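Local coordinates for cell surface protein (Putative S-layer protein) (Clostridioides difficile R20291, PDB 5NJL), which is a putative S-layer protein of the clostridial cell wall, with an extended three-domain fold, that shows cell adhesion in vitro, at residues 19-24 and 58-63; 49-54 and 74-79; 109-114 and 164-169; 123-128 and 183-188. All blocks are in the same frame, centred on the assembly; numbering follows the deposited sequence.

Interaction 1 (19-24 and 58-63). With SO4 (sulfate ion), chain B.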
# COMPACT_ATOMS: atom_id res chain seq x y z
N SER A 19 9.18 -15.19 -11.08
CA SER A 19 10.02 -14.23 -11.77
C SER A 19 9.86 -12.81 -11.24
O SER A 19 10.86 -12.12 -11.00
CB SER A 19 9.77 -14.29 -13.27
OG SER A 19 10.03 -15.60 -13.71
N LYS A 20 8.62 -12.39 -11.04
CA LYS A 20 8.35 -11.04 -10.51
C LYS A 20 8.81 -10.88 -9.07
O LYS A 20 9.44 -9.88 -8.74
CB LYS A 20 6.87 -10.69 -10.64
CG LYS A 20 6.43 -10.48 -12.09
CD LYS A 20 4.99 -9.96 -12.19
CE LYS A 20 4.66 -9.43 -13.59
NZ LYS A 20 4.23 -10.53 -14.49
N VAL A 21 8.51 -11.85 -8.22
CA VAL A 21 8.89 -11.78 -6.80
C VAL A 21 10.42 -11.85 -6.64
O VAL A 21 10.99 -11.20 -5.75
CB VAL A 21 8.18 -12.84 -5.97
CG1 VAL A 21 8.66 -12.83 -4.53
CG2 VAL A 21 6.69 -12.60 -6.01
N ARG A 22 11.09 -12.63 -7.49
CA ARG A 22 12.55 -12.67 -7.47
C ARG A 22 13.12 -11.26 -7.66
O ARG A 22 14.03 -10.83 -6.91
CB ARG A 22 13.12 -13.64 -8.53
CG ARG A 22 14.65 -13.63 -8.65
CD ARG A 22 15.19 -14.42 -9.86
NE ARG A 22 14.93 -15.88 -9.76
CZ ARG A 22 14.11 -16.58 -10.57
NH1 ARG A 22 13.95 -17.87 -10.37
NH2 ARG A 22 13.44 -16.01 -11.57
N ASP A 23 12.58 -10.55 -8.66
CA ASP A 23 13.05 -9.19 -8.93
C ASP A 23 12.75 -8.23 -7.76
O ASP A 23 13.61 -7.42 -7.40
CB ASP A 23 12.51 -8.67 -10.28
CG ASP A 23 13.07 -9.46 -11.48
OD1 ASP A 23 14.11 -10.15 -11.35
OD2 ASP A 23 12.46 -9.38 -12.57
N LEU A 24 11.57 -8.34 -7.14
CA LEU A 24 11.21 -7.54 -5.97
C LEU A 24 12.14 -7.80 -4.81
O LEU A 24 12.56 -6.86 -4.12
CB LEU A 24 9.79 -7.81 -5.50
CG LEU A 24 8.66 -7.38 -6.45
CD1 LEU A 24 7.36 -7.78 -5.81
CD2 LEU A 24 8.68 -5.88 -6.77
N ASP A 58 13.97 -18.77 -3.07
CA ASP A 58 13.92 -20.23 -3.05
C ASP A 58 12.93 -20.77 -2.03
O ASP A 58 12.34 -21.83 -2.26
CB ASP A 58 15.29 -20.90 -2.84
CG ASP A 58 15.18 -22.42 -2.89
OD1 ASP A 58 14.81 -22.93 -3.97
OD2 ASP A 58 15.34 -23.09 -1.84
N GLU A 59 12.67 -20.04 -0.95
CA GLU A 59 11.66 -20.49 -0.01
C GLU A 59 10.28 -20.59 -0.67
O GLU A 59 9.52 -21.53 -0.39
CB GLU A 59 11.58 -19.59 1.21
CG GLU A 59 12.82 -19.64 2.08
CD GLU A 59 12.69 -18.71 3.27
OE1 GLU A 59 11.84 -18.97 4.14
OE2 GLU A 59 13.42 -17.71 3.29
N LEU A 60 9.97 -19.62 -1.54
CA LEU A 60 8.71 -19.63 -2.29
C LEU A 60 8.73 -20.73 -3.35
O LEU A 60 7.76 -21.46 -3.49
CB LEU A 60 8.43 -18.27 -2.93
CG LEU A 60 7.25 -18.21 -3.91
CD1 LEU A 60 5.97 -18.53 -3.18
CD2 LEU A 60 7.20 -16.84 -4.55
N GLU A 61 9.81 -20.81 -4.11
CA GLU A 61 9.94 -21.86 -5.14
C GLU A 61 9.76 -23.26 -4.57
O GLU A 61 9.02 -24.07 -5.14
CB GLU A 61 11.25 -21.76 -5.89
CG GLU A 61 11.34 -20.54 -6.74
CD GLU A 61 12.72 -20.32 -7.30
OE1 GLU A 61 13.64 -19.81 -6.56
OE2 GLU A 61 12.89 -20.62 -8.49
N LYS A 62 10.40 -23.54 -3.44
CA LYS A 62 10.23 -24.85 -2.80
C LYS A 62 8.77 -25.17 -2.44
O LYS A 62 8.30 -26.30 -2.64
CB LYS A 62 11.09 -24.96 -1.54
CG LYS A 62 11.23 -26.37 -1.01
CD LYS A 62 12.15 -26.45 0.20
CE LYS A 62 12.08 -27.85 0.82
NZ LYS A 62 12.90 -27.95 2.06
N LEU A 63 8.06 -24.19 -1.91
CA LEU A 63 6.68 -24.36 -1.49
C LEU A 63 5.75 -24.53 -2.69
O LEU A 63 4.88 -25.39 -2.67
CB LEU A 63 6.22 -23.20 -0.60
CG LEU A 63 6.82 -23.20 0.81
CD1 LEU A 63 6.65 -21.86 1.51
CD2 LEU A 63 6.20 -24.29 1.67
S SO4 B . 13.22 -14.98 -15.30
O1 SO4 B . 12.37 -15.72 -14.36
O2 SO4 B . 14.36 -15.87 -15.65
O3 SO4 B . 12.45 -14.64 -16.52
O4 SO4 B . 13.71 -13.72 -14.68
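Val21 and Leu60 meet between two helices, 14-25 and 57-65, that lie side by side over one face of a mixed five-stranded sheet, a two-layer alpha/beta arrangement. The apolar part of the contact is small and deep. Val21 CG1 approaches Leu60 CD2 at 4.3 Å, a loose van der Waals distance, and both side chains also press on the sheet below, Val21 on Ile77 and Ile42, Leu60 on Val75 and Val44. Branched aliphatic residues suit this place because each can touch the neighbouring helix and the strands at once.

The polar part lies at the outer surface of the helix pair. Arg22 starts with CG anti to its backbone nitrogen (chi1 174°) and folds at chi3 (-66°), which swings the guanidinium toward the second helix. Glu61 reaches back with a chain extended beyond CG, and NH1 of Arg22 and OE2 of Glu61 form a long salt bridge of 3.5 Å. The two flat groups stand 78° apart, so the pairing is a single oblique contact instead of a two-pronged one. Long, flexible side chains can bridge the gap here while remaining in touch with solvent.

A sulfate ion, probably from the crystallisation liquor, gives the guanidinium a second anionic neighbour: it sits at the edge of the group, near its plane, with Arg22 NH2 3.0 Å from sulfate O1.

Interaction 2 (49-54 and 74-79). With SO4 (sulfate ion), chain K.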
# COMPACT_ATOMS: atom_id res chain seq x y z
N SER A 49 -4.02 -16.76 7.87
CA SER A 49 -3.64 -16.88 9.29
C SER A 49 -2.34 -17.63 9.55
O SER A 49 -1.95 -17.76 10.70
CB SER A 49 -4.77 -17.56 10.07
OG SER A 49 -5.97 -16.81 9.97
N LYS A 50 -1.68 -18.14 8.51
CA LYS A 50 -0.45 -18.92 8.71
C LYS A 50 0.68 -18.39 7.82
O LYS A 50 1.49 -19.16 7.32
CB LYS A 50 -0.73 -20.40 8.45
CG LYS A 50 -1.83 -20.99 9.34
CD LYS A 50 -2.19 -22.42 8.96
CE LYS A 50 -1.14 -23.41 9.42
NZ LYS A 50 -1.71 -24.78 9.55
N LEU A 51 0.73 -17.08 7.63
CA LEU A 51 1.74 -16.48 6.76
C LEU A 51 3.07 -16.39 7.49
O LEU A 51 3.12 -16.14 8.69
CB LEU A 51 1.30 -15.10 6.30
CG LEU A 51 0.05 -15.01 5.44
CD1 LEU A 51 -0.29 -13.55 5.21
CD2 LEU A 51 0.23 -15.74 4.13
N LYS A 52 4.16 -16.60 6.76
CA LYS A 52 5.51 -16.47 7.30
C LYS A 52 6.36 -15.65 6.35
O LYS A 52 6.26 -15.80 5.14
CB LYS A 52 6.11 -17.86 7.48
CG LYS A 52 5.61 -18.53 8.75
CD LYS A 52 5.51 -20.04 8.62
CE LYS A 52 5.09 -20.64 9.95
NZ LYS A 52 4.54 -22.01 9.78
N ILE A 53 7.19 -14.77 6.91
CA ILE A 53 8.14 -13.99 6.15
C ILE A 53 9.17 -14.94 5.55
O ILE A 53 9.66 -15.82 6.22
CB ILE A 53 8.86 -12.91 7.02
CG1 ILE A 53 7.84 -11.87 7.51
CG2 ILE A 53 9.95 -12.21 6.22
CD1 ILE A 53 8.28 -11.13 8.78
N ILE A 54 9.47 -14.77 4.27
CA ILE A 54 10.59 -15.47 3.63
C ILE A 54 11.68 -14.48 3.37
O ILE A 54 11.39 -13.31 3.16
CB ILE A 54 10.16 -16.20 2.33
CG1 ILE A 54 9.70 -15.23 1.23
CG2 ILE A 54 9.06 -17.19 2.66
CD1 ILE A 54 9.52 -15.89 -0.13
N ILE A 74 -0.81 -18.97 -0.22
CA ILE A 74 -1.08 -17.54 -0.27
C ILE A 74 0.26 -16.81 -0.21
O ILE A 74 1.09 -17.15 0.62
CB ILE A 74 -1.94 -17.09 0.94
CG1 ILE A 74 -3.26 -17.87 1.02
CG2 ILE A 74 -2.24 -15.59 0.88
CD1 ILE A 74 -4.23 -17.56 -0.10
N VAL A 75 0.48 -15.85 -1.11
CA VAL A 75 1.68 -15.00 -1.10
C VAL A 75 1.22 -13.55 -0.92
O VAL A 75 0.40 -13.08 -1.70
CB VAL A 75 2.47 -15.13 -2.42
CG1 VAL A 75 3.70 -14.23 -2.42
CG2 VAL A 75 2.86 -16.58 -2.70
N THR A 76 1.75 -12.86 0.10
CA THR A 76 1.51 -11.40 0.23
C THR A 76 2.78 -10.60 -0.03
O THR A 76 3.87 -11.03 0.32
CB THR A 76 0.89 -11.02 1.59
OG1 THR A 76 1.83 -11.21 2.64
CG2 THR A 76 -0.35 -11.88 1.85
N ILE A 77 2.62 -9.50 -0.75
CA ILE A 77 3.70 -8.61 -1.13
C ILE A 77 3.41 -7.26 -0.45
O ILE A 77 2.37 -6.64 -0.71
CB ILE A 77 3.75 -8.44 -2.65
CG1 ILE A 77 3.90 -9.82 -3.34
CG2 ILE A 77 4.84 -7.45 -3.08
CD1 ILE A 77 3.98 -9.72 -4.84
N THR A 78 4.31 -6.87 0.44
CA THR A 78 4.25 -5.60 1.16
C THR A 78 5.47 -4.73 0.80
O THR A 78 6.60 -5.20 0.87
CB THR A 78 4.17 -5.85 2.67
OG1 THR A 78 3.04 -6.68 2.96
CG2 THR A 78 4.02 -4.54 3.44
N ASP A 79 5.23 -3.50 0.36
CA ASP A 79 6.24 -2.44 0.27
C ASP A 79 6.49 -1.94 1.68
O ASP A 79 5.57 -1.46 2.36
CB ASP A 79 5.70 -1.36 -0.69
CG ASP A 79 6.60 -0.16 -0.86
OD1 ASP A 79 7.71 -0.07 -0.28
OD2 ASP A 79 6.20 0.72 -1.64
S SO4 K . 7.41 -14.47 10.67
O1 SO4 K . 7.13 -15.91 10.92
O2 SO4 K . 8.86 -14.25 10.43
O3 SO4 K . 6.63 -14.03 9.50
O4 SO4 K . 6.98 -13.67 11.84
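Leu51 reaches the peptide group that follows Ile74, its CD2 lying 3.9 Å from Ile74 O. The other flat group of note is the peptide joining Lys52 and Ile53. Its N-H leaves the strand edge for a sulfate, probably from the crystallisation liquor, and Ile53 N donates to sulfate O3 over 2.8 Å at a fairly straight 160°. The CG1 and CD1 carbons of Ile53 and CG of Lys52 lie around the same ion.

The contact itself is carried by Leu51, which buries more surface than either partner. The fork at CG sends CD2 to Ile74 and CD1 to Thr76. CD2 also lies 4.1 Å from Ile74 CB, the two side chains meeting at a slant, whereas CD1 runs tip to tip into Thr76 CG2 at 3.8 Å. A forked leucine can serve two residues on one face of a strand, and threonine offers a methyl there as well as a hydroxyl.

No hydrogen bond links the segments, because strand 40-45 runs between them in the mixed sheet: Lys52 pairs with Val44, Ile74 with Gly45 and Thr76 with Lys43. Leu51 thus reaches across the intervening strand 40-45, while Val75, Ile77 and Ile54 turn to the sheet face covered by helices 14-25 and 57-65.

Interaction 3 (109-114 and 164-169)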
# COMPACT_ATOMS: atom_id res chain seq x y z
N ASN A 109 -2.44 27.16 11.69
CA ASN A 109 -2.83 27.31 13.10
C ASN A 109 -1.69 27.01 14.04
O ASN A 109 -1.47 27.75 15.00
CB ASN A 109 -4.02 26.42 13.44
CG ASN A 109 -5.30 26.88 12.78
OD1 ASN A 109 -5.49 28.07 12.51
ND2 ASN A 109 -6.20 25.94 12.54
N SER A 110 -0.95 25.94 13.77
CA SER A 110 0.18 25.58 14.61
C SER A 110 1.28 26.64 14.62
O SER A 110 1.81 27.02 15.68
CB SER A 110 0.77 24.24 14.15
OG SER A 110 1.99 24.01 14.83
N ILE A 111 1.66 27.12 13.43
CA ILE A 111 2.68 28.16 13.33
C ILE A 111 2.23 29.46 14.04
O ILE A 111 3.02 30.07 14.79
CB ILE A 111 3.05 28.46 11.86
CG1 ILE A 111 3.78 27.24 11.26
CG2 ILE A 111 3.96 29.69 11.79
CD1 ILE A 111 3.93 27.30 9.74
N THR A 112 0.99 29.84 13.83
CA THR A 112 0.43 31.06 14.44
C THR A 112 0.52 30.95 15.98
O THR A 112 0.97 31.87 16.66
CB THR A 112 -1.01 31.28 13.95
OG1 THR A 112 -1.00 31.46 12.53
CG2 THR A 112 -1.68 32.49 14.59
N GLU A 113 0.18 29.77 16.51
CA GLU A 113 0.28 29.52 17.95
C GLU A 113 1.73 29.49 18.41
O GLU A 113 2.08 30.15 19.37
CB GLU A 113 -0.47 28.23 18.32
CG GLU A 113 -0.52 27.92 19.82
CD GLU A 113 -1.37 28.89 20.64
OE1 GLU A 113 -1.26 28.85 21.89
OE2 GLU A 113 -2.16 29.69 20.06
N LYS A 114 2.59 28.75 17.72
CA LYS A 114 4.01 28.72 18.06
C LYS A 114 4.68 30.10 18.04
O LYS A 114 5.54 30.35 18.88
CB LYS A 114 4.80 27.78 17.14
CG LYS A 114 4.71 26.31 17.47
CD LYS A 114 5.35 25.51 16.35
CE LYS A 114 5.77 24.11 16.76
NZ LYS A 114 4.61 23.21 16.94
N ILE A 164 7.18 21.68 6.80
CA ILE A 164 8.25 22.62 7.08
C ILE A 164 8.38 22.83 8.59
O ILE A 164 7.47 22.48 9.36
CB ILE A 164 8.16 23.93 6.22
CG1 ILE A 164 6.79 24.58 6.20
CG2 ILE A 164 8.51 23.66 4.77
CD1 ILE A 164 6.29 24.92 7.56
N ASP A 165 9.50 23.39 9.02
CA ASP A 165 9.78 23.61 10.44
C ASP A 165 10.57 24.90 10.55
O ASP A 165 11.71 24.96 10.12
CB ASP A 165 10.58 22.41 10.96
CG ASP A 165 10.93 22.48 12.44
OD1 ASP A 165 10.61 23.47 13.18
OD2 ASP A 165 11.58 21.50 12.88
N LEU A 166 9.95 25.93 11.13
CA LEU A 166 10.58 27.24 11.25
C LEU A 166 11.65 27.31 12.36
O LEU A 166 12.38 28.30 12.44
CB LEU A 166 9.52 28.32 11.47
CG LEU A 166 8.47 28.44 10.37
CD1 LEU A 166 7.45 29.52 10.70
CD2 LEU A 166 9.12 28.72 9.03
N THR A 167 11.75 26.25 13.19
CA THR A 167 12.88 26.12 14.12
C THR A 167 14.13 25.56 13.45
O THR A 167 15.22 25.70 14.00
CB THR A 167 12.54 25.26 15.36
OG1 THR A 167 12.41 23.89 14.99
CG2 THR A 167 11.28 25.72 16.01
N ALA A 168 14.00 24.92 12.28
CA ALA A 168 15.13 24.40 11.53
C ALA A 168 15.79 25.49 10.67
O ALA A 168 15.19 26.49 10.28
CB ALA A 168 14.70 23.23 10.66
N ASN A 169 17.04 25.22 10.32
CA ASN A 169 17.81 26.10 9.46
C ASN A 169 17.21 26.14 8.07
O ASN A 169 17.04 25.09 7.44
CB ASN A 169 19.26 25.59 9.36
CG ASN A 169 20.05 25.79 10.64
OD1 ASN A 169 19.55 26.25 11.64
ND2 ASN A 169 21.35 25.48 10.56
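Ile111 is the apolar centre of this contact, using both branches, one on each partner. CG2 lies 3.7 Å from Leu166 CD1, a contact less certain because Leu166 has a second conformer, and CD1 meets Ile164 CD1 at 4.0 Å. Both meetings are crossings at about a right angle. The first torsion of Ile111 (chi1 -68°) turns CG2 to Leu166 and the longer CG1-CD1 branch to Ile164; a beta-branched residue with one longer arm fits such a divided task.

The tight side is backed by the three-stranded antiparallel sheet 126-133, 138-145 and 152-158. Helix 101-115 and the loop after strand 152-158 both lie against it: Ile111 and Leu166 each touch Val128, while Ile111 and Ile164 share Ile141. Tyr123 packs against Ile111 and Leu166 as well.

Towards solvent the loop is shaped by its own polar bonds. Residues 165 to 168 form a type I beta turn, closed by Ala168 N to Asp165 O at 3.1 Å, and Asp165 adds an Asx turn. Its OD1 accepts from Thr167 N at 3.0 Å and from Thr167 OG1 at 2.6 Å. The two donors come from the same face of the carboxylate, the amide 48° out of its plane and the hydroxyl on the syn side, 30° out. Two bonds to one oxygen restrain the carboxylate's rotation; aspartate is short enough to accept from a backbone N two residues on, and threonine adds a hydroxyl donor. On the helix, Lys114 lies back along its own surface, where NZ makes a weak 3.5 Å bond to Ser110 OG.

Interaction 4 (123-128 and 183-188)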
# COMPACT_ATOMS: atom_id res chain seq x y z
N TYR A 123 11.85 31.86 14.46
CA TYR A 123 11.00 32.58 15.40
C TYR A 123 11.75 33.56 16.31
O TYR A 123 11.17 34.57 16.72
CB TYR A 123 10.24 31.62 16.29
CG TYR A 123 9.25 30.71 15.61
CD1 TYR A 123 8.01 31.18 15.19
CD2 TYR A 123 9.53 29.35 15.46
CE1 TYR A 123 7.09 30.34 14.60
CE2 TYR A 123 8.61 28.48 14.87
CZ TYR A 123 7.40 28.97 14.45
OH TYR A 123 6.49 28.13 13.87
N LYS A 124 13.01 33.26 16.61
CA LYS A 124 13.85 34.12 17.44
C LYS A 124 14.17 35.47 16.79
O LYS A 124 14.27 36.47 17.47
CB LYS A 124 15.17 33.41 17.77
CG LYS A 124 16.00 34.10 18.85
CD LYS A 124 17.21 33.25 19.20
CE LYS A 124 18.09 33.94 20.24
NZ LYS A 124 17.40 34.15 21.54
N VAL A 125 14.37 35.46 15.48
CA VAL A 125 14.88 36.62 14.76
C VAL A 125 13.88 37.27 13.81
O VAL A 125 14.22 38.26 13.16
CB VAL A 125 16.17 36.24 13.99
CG1 VAL A 125 17.24 35.82 14.99
CG2 VAL A 125 15.90 35.15 12.93
N ALA A 126 12.67 36.71 13.71
CA ALA A 126 11.66 37.20 12.76
C ALA A 126 10.26 37.17 13.33
O ALA A 126 9.92 36.26 14.11
CB ALA A 126 11.72 36.39 11.47
N ASP A 127 9.44 38.16 12.94
CA ASP A 127 8.00 38.15 13.17
C ASP A 127 7.42 37.20 12.12
O ASP A 127 7.85 37.24 10.97
CB ASP A 127 7.33 39.51 12.91
CG ASP A 127 7.96 40.66 13.65
OD1 ASP A 127 8.29 40.50 14.86
OD2 ASP A 127 8.10 41.73 12.99
N VAL A 128 6.43 36.41 12.49
CA VAL A 128 5.92 35.34 11.61
C VAL A 128 4.44 35.48 11.48
O VAL A 128 3.73 35.64 12.49
CB VAL A 128 6.25 33.92 12.16
CG1 VAL A 128 5.70 32.84 11.23
CG2 VAL A 128 7.74 33.75 12.31
N GLU A 183 25.05 36.24 12.82
CA GLU A 183 24.94 37.71 12.85
C GLU A 183 24.99 38.17 11.40
O GLU A 183 25.74 37.64 10.59
CB GLU A 183 26.00 38.40 13.75
CG GLU A 183 25.52 38.61 15.18
CD GLU A 183 26.62 38.98 16.18
OE1 GLU A 183 27.82 38.96 15.81
OE2 GLU A 183 26.28 39.29 17.34
N GLY A 184 24.09 39.06 11.04
CA GLY A 184 23.95 39.44 9.64
C GLY A 184 22.88 38.67 8.87
O GLY A 184 22.51 39.08 7.78
N PHE A 185 22.37 37.56 9.41
CA PHE A 185 21.26 36.83 8.76
C PHE A 185 20.07 37.76 8.51
O PHE A 185 19.70 38.53 9.39
CB PHE A 185 20.80 35.68 9.66
CG PHE A 185 19.60 34.94 9.12
CD1 PHE A 185 19.76 33.96 8.16
CD2 PHE A 185 18.32 35.25 9.56
CE1 PHE A 185 18.66 33.28 7.65
CE2 PHE A 185 17.22 34.57 9.06
CZ PHE A 185 17.39 33.58 8.11
N ARG A 186 19.49 37.71 7.32
CA ARG A 186 18.28 38.47 6.99
C ARG A 186 17.30 37.48 6.34
O ARG A 186 17.72 36.60 5.56
CB ARG A 186 18.57 39.61 6.01
CG ARG A 186 19.50 40.71 6.52
CD ARG A 186 18.82 41.62 7.52
NE ARG A 186 18.81 41.10 8.89
CZ ARG A 186 18.20 41.68 9.93
NH1 ARG A 186 17.55 42.82 9.80
NH2 ARG A 186 18.26 41.10 11.13
N VAL A 187 16.01 37.61 6.65
CA VAL A 187 15.03 36.63 6.13
C VAL A 187 14.91 36.64 4.61
O VAL A 187 14.53 35.62 4.01
CB VAL A 187 13.64 36.74 6.78
CG1 VAL A 187 13.73 36.41 8.26
CG2 VAL A 187 12.99 38.08 6.54
N ASN A 188 15.20 37.77 3.96
CA ASN A 188 15.13 37.81 2.49
C ASN A 188 16.19 36.96 1.79
O ASN A 188 16.10 36.80 0.61
CB ASN A 188 15.11 39.23 1.91
CG ASN A 188 16.43 39.97 2.05
OD1 ASN A 188 17.30 39.63 2.85
ND2 ASN A 188 16.55 41.03 1.27
O HOH W 1 16.19 40.72 13.45
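Val125 and Val187 bury the most surface here, more than their partners Phe185 and Ala126. Val125 directs CG2 at the ring of Phe185, 4.1 Å from CE2 and only slightly farther from CD2. The approach is oblique, and the two side chains cross at about a right angle. The torsion of Val125 (chi1 -63°) places CG2 between the backbone nitrogen and the carbonyl carbon, on the side that faces the ring. Val187 CG1 packs more closely, 3.8 Å from Ala126 CB; alanine's single methyl suits a place where the backbones come near, and valine reaches it with one methyl, CG1.

Arg186, between Phe185 and Val187 in sequence, points its CB away from residues 123-128 and curls back, its NE donating to Phe185 O at 2.8 Å with a near-straight 163° angle. That carbonyl oxygen lies almost in the guanidinium plane, so the bond helps, with the two carbonyls that NH1 meets, to set the group's orientation. A water then joins the segments, donating to Val125 O at 3.2 Å and weakly accepting from Arg186 NH2.

Residues 183-188 thus pack the loop after strand 152-158 over the junction of helix 122-125 and strand 126-133. Arg186 NH1 also donates to Thr147 O and Thr149 O, Val187 N to Asp145 OD1, and Val187 rests on Leu143 of strand 138-145.

The four contacts fall into two pairs in an elongated chain. Interactions 1 and 2, with centres 12 Å apart, share one domain and touch through its core: Leu60 CD1 lies 3.7 Å from Val75 CG2, and Leu24 CD1 is equally near Ile77 CG2. Interactions 3 and 4, 13 Å apart, are joined by Tyr123, whose CE2 is 3.5 Å from Leu166 CB. In each pair the segments cross along the sequence. Between pairs nothing touches; interactions 2 and 3 are about 23 Å apart at their nearest atoms, and the centres of interactions 1 and 4 are 56 Å apart. Sulfate also lies near the second pair, weakly bonded by Thr167 OG1 in interaction 3 and about 6 Å from the Val125 side chain in interaction 4.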